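Local coordinates for periplasmic binding protein (Agrobacterium tumefaciens str. B6, PDB 5L9G) that binds the opine mannopine in a pocket of its two-lobed fold, probably to deliver it to an ABC transporter for uptake, at residues Glu34-Asp37 against Lys38-Ala42; Ile100-Lys103 against Ala104-Pro107; Ser182-Glu185 against Gly186-Ala190. All blocks are in the same frame, centred on the assembly; numbering follows the deposited sequence.

In the fold
Each of the three contacts is local, joining residues a few positions apart along the chain, and they follow in series, none nested in or crossing another. Contact 1 lies within helix 30-48, the helix of the beta-alpha-beta unit formed with strands 23-27 and 52-56. Contact 2 closes a tight turn in the loop between helix 84-89 and strand 111-112; its centre is about 20 Å from that of contact 1, and their nearest atoms are about 9 Å apart. Contact 3, at the start of helix 184-197, lies across the chain's centre from contact 1, the two centres about 40 Å apart. Arg187 there packs on helix 324-343.

Contact 1: residues Glu34-Asp37 against Lys38-Ala42; sequences EAQD and KALWA. With EDO (1,2-ethanediol), chain E.
Trp41 lays one face of its indole over the backbone and CB of Gln36 and the backbone of Asp37, residues one turn earlier in helix 30-48. Gln36 CB sits 3.5 Å above the ring plane, offset toward the rim, and Asp37 N lies over the same ring. With chi1 at -49°, Trp41 CG stands anti to its own carbonyl carbon, which turns the ring back along the helix onto these two residues. The Gln36 amide meets the ring obliquely, its plane turned 63° from the indole, and OE1 comes 3.6 Å from CZ2. Asp37 approaches from another direction: its side chain crosses that of Trp41 at about a right angle, and OD1 stands 3.6 Å from CE3.

The backbone beneath carries a wider pi-type turn. Gln36 O accepts from both Leu40 N, at 2.8 Å, and Trp41 N, at 3.0 Å, and the two donors reach it from opposite faces of its carbonyl plane. The next bond, Ala42 N to Asp37 O at 2.9 Å, also spans five residues, whereas Ala39 N to Ala35 O keeps the ordinary alpha-helical spacing. Beyond this turn Ala42 O accepts a hydrogen bond from O2 of an ethanediol, probably left from crystallisation, which also bonds Tyr52.

Partners beyond the two segments fix the polar ends: Gln36 NE2 donates to Ser27 OG and Trp32 O, Asp37 OD1 pairs with the Tyr52 hydroxyl, and Trp41 NE1 with that of Tyr254, which also has a weak hydrogen bond with Gln36 OE1. The Gln36 side chain lies about 6 Å from the bound mannopine. The chemistry thus implies an indole packed face-on against the helix backbone and Gln36 CB and hydrogen-bonded at NE1, beside an amide whose nitrogen is gripped twice.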
loop_
_atom_site.group_PDB
_atom_site.type_symbol
_atom_site.label_atom_id
_atom_site.label_comp_id
_atom_site.label_asym_id
_atom_site.label_seq_id
_atom_site.Cartn_x
_atom_site.Cartn_y
_atom_site.Cartn_z
ATOM N N GLU A 34 -7.400 -11.113 4.032
ATOM C CA GLU A 34 -8.244 -12.239 3.649
ATOM C C GLU A 34 -7.857 -12.782 2.269
ATOM O O GLU A 34 -7.772 -14.001 2.096
ATOM C CB GLU A 34 -9.739 -11.872 3.738
ATOM C CG GLU A 34 -10.176 -11.696 5.186
ATOM C CD GLU A 34 -11.537 -11.070 5.440
ATOM O OE1 GLU A 34 -12.349 -10.986 4.490
ATOM O OE2 GLU A 34 -11.805 -10.690 6.603
ATOM N N ALA A 35 -7.568 -11.894 1.316
ATOM C CA ALA A 35 -7.138 -12.287 -0.029
ATOM C C ALA A 35 -5.797 -13.037 0.025
ATOM O O ALA A 35 -5.655 -14.079 -0.610
ATOM C CB ALA A 35 -7.020 -11.070 -0.919
ATOM N N GLN A 36 -4.827 -12.520 0.799
ATOM C CA GLN A 36 -3.521 -13.167 0.947
ATOM C C GLN A 36 -3.685 -14.533 1.613
ATOM O O GLN A 36 -3.115 -15.511 1.149
ATOM C CB GLN A 36 -2.571 -12.296 1.773
ATOM C CG GLN A 36 -2.149 -11.026 1.078
ATOM C CD GLN A 36 -1.453 -10.133 2.059
ATOM O OE1 GLN A 36 -0.253 -10.239 2.268
ATOM N NE2 GLN A 36 -2.209 -9.262 2.707
ATOM N N ASP A 37 -4.504 -14.610 2.671
ATOM C CA ASP A 37 -4.721 -15.873 3.362
ATOM C C ASP A 37 -5.337 -16.937 2.442
ATOM O O ASP A 37 -4.847 -18.075 2.411
ATOM C CB ASP A 37 -5.568 -15.681 4.626
ATOM C CG ASP A 37 -5.627 -16.921 5.493
ATOM O OD1 ASP A 37 -4.553 -17.490 5.787
ATOM O OD2 ASP A 37 -6.740 -17.355 5.817
ATOM N N LYS A 38 -6.346 -16.546 1.641
ATOM C CA LYS A 38 -7.036 -17.488 0.752
ATOM C C LYS A 38 -6.204 -17.938 -0.439
ATOM O O LYS A 38 -6.167 -19.135 -0.731
ATOM C CB LYS A 38 -8.381 -16.919 0.287
ATOM C CG LYS A 38 -9.284 -17.928 -0.417
ATOM C CD LYS A 38 -10.617 -17.314 -0.851
ATOM C CE LYS A 38 -11.537 -18.353 -1.461
ATOM N NZ LYS A 38 -12.115 -19.273 -0.438
ATOM N N ALA A 39 -5.577 -16.991 -1.132
ATOM C CA ALA A 39 -4.809 -17.250 -2.343
ATOM C C ALA A 39 -3.399 -17.753 -2.117
ATOM O O ALA A 39 -2.892 -18.518 -2.945
ATOM C CB ALA A 39 -4.754 -15.989 -3.178
ATOM N N LEU A 40 -2.741 -17.288 -1.041
ATOM C CA LEU A 40 -1.326 -17.585 -0.802
ATOM C C LEU A 40 -1.009 -18.426 0.420
ATOM O O LEU A 40 -0.427 -19.502 0.278
ATOM C CB LEU A 40 -0.527 -16.262 -0.724
ATOM C CG LEU A 40 -0.814 -15.188 -1.795
ATOM C CD1 LEU A 40 -0.138 -13.856 -1.430
ATOM C CD2 LEU A 40 -0.374 -15.656 -3.174
ATOM N N TRP A 41 -1.367 -17.942 1.625
ATOM C CA TRP A 41 -0.973 -18.581 2.883
ATOM C C TRP A 41 -1.583 -19.971 3.089
ATOM O O TRP A 41 -0.822 -20.923 3.239
ATOM C CB TRP A 41 -1.255 -17.656 4.079
ATOM C CG TRP A 41 -0.753 -16.240 3.924
ATOM C CD1 TRP A 41 0.165 -15.773 3.020
ATOM C CD2 TRP A 41 -1.136 -15.117 4.723
ATOM N NE1 TRP A 41 0.340 -14.417 3.180
ATOM C CE2 TRP A 41 -0.442 -13.989 4.227
ATOM C CE3 TRP A 41 -2.028 -14.946 5.801
ATOM C CZ2 TRP A 41 -0.568 -12.719 4.806
ATOM C CZ3 TRP A 41 -2.172 -13.682 6.353
ATOM C CH2 TRP A 41 -1.453 -12.585 5.853
ATOM N N ALA A 42 -2.930 -20.097 3.083
ATOM C CA ALA A 42 -3.578 -21.417 3.233
ATOM C C ALA A 42 -3.122 -22.444 2.157
ATOM O O ALA A 42 -2.710 -23.518 2.554
ATOM C CB ALA A 42 -5.101 -21.287 3.268
HETATM C C1 EDO E . -5.107 -23.504 6.174
HETATM O O1 EDO E . -5.183 -22.309 6.948
HETATM C C2 EDO E . -3.638 -24.004 6.143
HETATM O O2 EDO E . -3.329 -24.548 4.876
#

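Contact 2: residues Ile100-Lys103 against Ala104-Pro107; sequences IVNK and ADFP
Asn102 and Lys103 lead into Ala104 and Asp105 through a short 3-10 turn, and two successive backbone bonds give the evidence. Asp105 N donates to Asn102 O at 3.0 Å, and Phe106 N to Lys103 O at 3.1 Å; each spans three residues. Water then links Lys103 O to Pro107 O, donating to both.

The Asn102 side chain joins the turn as well: chi1 of 177° sets CG anti to the backbone N, and OD1 accepts from Ala104 N at 3.3 Å. Asp105 crosses the Asn102 side chain at about a right angle, OD2 lying 3.5 Å from Asn102 CB, while a second water accepts from Asn102 N and donates to Asp105 OD2. Phe106 turns inward. Its CE1 meets Val101 CB at 3.7 Å, with CG1 equally near, and Asn102 O lies in the ring plane at its edge.

Val111 touches both Val101 and Phe106, and Asp105 shares backbone hydrogen bonding with Met293. An Asx-type bond from OD1 to the amide two residues on, leading into consecutive three-residue backbone bonds, is characteristic of an Asx turn opening a 3-10 turn, here in the loop before strand 111-112.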
loop_
_atom_site.group_PDB
_atom_site.type_symbol
_atom_site.label_atom_id
_atom_site.label_comp_id
_atom_site.label_asym_id
_atom_site.label_seq_id
_atom_site.Cartn_x
_atom_site.Cartn_y
_atom_site.Cartn_z
ATOM N N ILE A 100 15.455 -17.110 -3.507
ATOM C CA ILE A 100 14.089 -17.213 -2.956
ATOM C C ILE A 100 13.029 -17.063 -4.086
ATOM O O ILE A 100 11.996 -17.731 -4.057
ATOM C CB ILE A 100 13.881 -16.272 -1.734
ATOM C CG1 ILE A 100 12.556 -16.570 -0.997
ATOM C CG2 ILE A 100 14.027 -14.786 -2.094
ATOM C CD1 ILE A 100 12.617 -16.451 0.518
ATOM N N VAL A 101 13.327 -16.229 -5.090
ATOM C CA VAL A 101 12.567 -16.045 -6.326
ATOM C C VAL A 101 13.588 -15.802 -7.434
ATOM O O VAL A 101 14.744 -15.481 -7.156
ATOM C CB VAL A 101 11.507 -14.899 -6.293
ATOM C CG1 VAL A 101 10.369 -15.203 -5.323
ATOM C CG2 VAL A 101 12.142 -13.537 -6.010
ATOM N N ASN A 102 13.141 -15.917 -8.678
ATOM C CA ASN A 102 13.892 -15.559 -9.870
ATOM C C ASN A 102 13.427 -14.112 -10.131
ATOM O O ASN A 102 12.255 -13.885 -10.444
ATOM C CB ASN A 102 13.525 -16.504 -11.033
ATOM C CG ASN A 102 14.176 -16.206 -12.363
ATOM O OD1 ASN A 102 14.878 -15.208 -12.549
ATOM N ND2 ASN A 102 13.933 -17.070 -13.337
ATOM N N LYS A 103 14.335 -13.126 -9.949
ATOM C CA LYS A 103 14.029 -11.692 -10.118
ATOM C C LYS A 103 13.427 -11.333 -11.495
ATOM O O LYS A 103 12.627 -10.398 -11.571
ATOM C CB LYS A 103 15.249 -10.815 -9.798
ATOM C CG LYS A 103 15.641 -10.834 -8.321
ATOM C CD LYS A 103 16.703 -9.795 -8.007
ATOM C CE LYS A 103 17.125 -9.831 -6.558
ATOM N NZ LYS A 103 17.922 -8.634 -6.189
ATOM N N ALA A 104 13.741 -12.126 -12.551
ATOM C CA ALA A 104 13.209 -11.939 -13.912
ATOM C C ALA A 104 11.672 -12.083 -13.977
ATOM O O ALA A 104 11.044 -11.503 -14.860
ATOM C CB ALA A 104 13.871 -12.912 -14.877
ATOM N N ASP A 105 11.072 -12.829 -13.027
ATOM C CA ASP A 105 9.624 -13.038 -12.940
ATOM C C ASP A 105 8.892 -11.881 -12.261
ATOM O O ASP A 105 7.666 -11.878 -12.251
ATOM C CB ASP A 105 9.318 -14.325 -12.162
ATOM C CG ASP A 105 9.859 -15.586 -12.791
ATOM O OD1 ASP A 105 9.942 -15.640 -14.040
ATOM O OD2 ASP A 105 10.123 -16.546 -12.046
ATOM N N PHE A 106 9.620 -10.944 -11.642
ATOM C CA PHE A 106 8.989 -9.847 -10.906
ATOM C C PHE A 106 9.343 -8.475 -11.512
ATOM O O PHE A 106 10.337 -8.385 -12.233
ATOM C CB PHE A 106 9.395 -9.929 -9.413
ATOM C CG PHE A 106 8.786 -11.108 -8.689
ATOM C CD1 PHE A 106 9.327 -12.384 -8.818
ATOM C CD2 PHE A 106 7.651 -10.948 -7.899
ATOM C CE1 PHE A 106 8.724 -13.482 -8.196
ATOM C CE2 PHE A 106 7.077 -12.045 -7.236
ATOM C CZ PHE A 106 7.606 -13.302 -7.399
ATOM N N PRO A 107 8.571 -7.391 -11.239
ATOM C CA PRO A 107 8.953 -6.076 -11.790
ATOM C C PRO A 107 10.369 -5.664 -11.346
ATOM O O PRO A 107 10.821 -6.084 -10.269
ATOM C CB PRO A 107 7.890 -5.129 -11.220
ATOM C CG PRO A 107 6.716 -6.000 -10.906
ATOM C CD PRO A 107 7.331 -7.291 -10.435
HETATM O O HOH W 1 10.644 -16.657 -9.381
HETATM O O HOH W 2 12.888 -8.000 -9.739
#

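Contact 3: residues Ser182-Glu185 against Gly186-Ala190; sequences STEE and GRKAA
Thr183 is the N-cap of helix 184-197, and its side chain caps the amide of Gly186, a local contact on the protein surface where the chain leaves the loop after helix 177-180 and starts a new helix. The capping bond is the evidence: Gly186 N donates to Thr183 OG1 at 3.2 Å, with an N-H...acceptor angle of 164°. A chi1 of 74° puts OG1 between the backbone N and the carbonyl carbon of Thr183, on the side where the first turn offers its amides. Gly186 is buried although most of its neighbours here are exposed.

Regular helical bonding begins at the cap residue itself. Arg187 N donates to Thr183 O at 3.2 Å, and the next two bonds, Lys188 N to Glu184 O and Ala189 N to Glu185 O, are both 3.0 Å long.

Arg187 adds a side-chain clasp over this start. Its chain bends at chi3 and folds the guanidinium back toward the loop, where one face lies over Thr183 O and the CA of Glu184. Thr183 O thus has a backbone donor and lies against the face of a cation, which probably stabilises the partial negative charge on the oxygen. The chief partner of NH1 is Leu181 O, just before the turn, and the His330 and Trp333 side chains of helix 324-343 touch the arginine too.

Glu184 runs across Arg187 at about a right angle, its carboxylate plane 76° from the guanidinium; OE1 is 4.1 Å from NH2, beyond a salt bridge. Glu184 OE2 and Lys188 NZ are likewise separated, so attraction between these charges is probably modest. At the guanidinium's edge, in its plane, Ser182 O takes a weak hydrogen bond from Arg187 NH1 at 3.2 Å.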
loop_
_atom_site.group_PDB
_atom_site.type_symbol
_atom_site.label_atom_id
_atom_site.label_comp_id
_atom_site.label_asym_id
_atom_site.label_seq_id
_atom_site.Cartn_x
_atom_site.Cartn_y
_atom_site.Cartn_z
ATOM N N SER A 182 12.925 16.398 -4.109
ATOM C CA SER A 182 14.367 16.190 -3.944
ATOM C C SER A 182 15.035 17.361 -3.191
ATOM O O SER A 182 16.130 17.192 -2.642
ATOM C CB SER A 182 15.045 15.952 -5.295
ATOM O OG SER A 182 15.277 17.148 -6.028
ATOM N N THR A 183 14.380 18.545 -3.178
ATOM C CA THR A 183 14.890 19.753 -2.506
ATOM C C THR A 183 14.133 20.027 -1.194
ATOM O O THR A 183 12.997 19.568 -1.029
ATOM C CB THR A 183 14.818 20.999 -3.432
ATOM O OG1 THR A 183 13.466 21.431 -3.551
ATOM C CG2 THR A 183 15.440 20.778 -4.809
ATOM N N GLU A 184 14.754 20.828 -0.294
ATOM C CA GLU A 184 14.178 21.273 0.983
ATOM C C GLU A 184 12.946 22.167 0.726
ATOM O O GLU A 184 11.926 22.008 1.404
ATOM C CB GLU A 184 15.245 22.014 1.832
ATOM C CG GLU A 184 14.720 22.531 3.165
ATOM C CD GLU A 184 15.540 22.179 4.388
ATOM O OE1 GLU A 184 15.587 20.981 4.746
ATOM O OE2 GLU A 184 16.091 23.111 5.018
ATOM N N GLU A 185 13.046 23.079 -0.273
ATOM C CA GLU A 185 11.986 23.994 -0.708
ATOM C C GLU A 185 10.716 23.218 -1.075
ATOM O O GLU A 185 9.640 23.550 -0.588
ATOM C CB GLU A 185 12.492 24.822 -1.909
ATOM C CG GLU A 185 11.628 26.014 -2.281
ATOM C CD GLU A 185 12.116 26.823 -3.471
ATOM O OE1 GLU A 185 12.654 26.217 -4.428
ATOM O OE2 GLU A 185 11.891 28.055 -3.479
ATOM N N GLY A 186 10.860 22.207 -1.928
ATOM C CA GLY A 186 9.757 21.360 -2.377
ATOM C C GLY A 186 9.105 20.561 -1.264
ATOM O O GLY A 186 7.877 20.453 -1.210
ATOM N N ARG A 187 9.924 19.996 -0.370
ATOM C CA ARG A 187 9.475 19.214 0.787
ATOM C C ARG A 187 8.669 20.073 1.759
ATOM O O ARG A 187 7.629 19.640 2.222
ATOM C CB ARG A 187 10.671 18.547 1.482
ATOM C CG ARG A 187 11.064 17.226 0.833
ATOM C CD ARG A 187 12.067 16.402 1.630
ATOM N NE ARG A 187 13.239 17.168 2.063
ATOM C CZ ARG A 187 14.325 17.398 1.326
ATOM N NH1 ARG A 187 14.409 16.924 0.089
ATOM N NH2 ARG A 187 15.332 18.104 1.820
ATOM N N LYS A 188 9.111 21.317 1.994
ATOM C CA LYS A 188 8.431 22.269 2.872
ATOM C C LYS A 188 7.110 22.760 2.273
ATOM O O LYS A 188 6.130 22.902 3.005
ATOM C CB LYS A 188 9.352 23.450 3.221
ATOM C CG LYS A 188 10.377 23.105 4.300
ATOM C CD LYS A 188 11.158 24.330 4.758
ATOM C CE LYS A 188 11.919 24.037 6.035
ATOM N NZ LYS A 188 12.469 25.272 6.655
ATOM N N ALA A 189 7.086 23.015 0.944
ATOM C CA ALA A 189 5.888 23.485 0.244
ATOM C C ALA A 189 4.789 22.397 0.281
ATOM O O ALA A 189 3.606 22.714 0.422
ATOM C CB ALA A 189 6.226 23.833 -1.195
ATOM N N ALA A 190 5.191 21.120 0.161
ATOM C CA ALA A 190 4.279 19.975 0.178
ATOM C C ALA A 190 3.614 19.865 1.561
ATOM O O ALA A 190 2.397 19.705 1.649
ATOM C CB ALA A 190 5.035 18.701 -0.171
#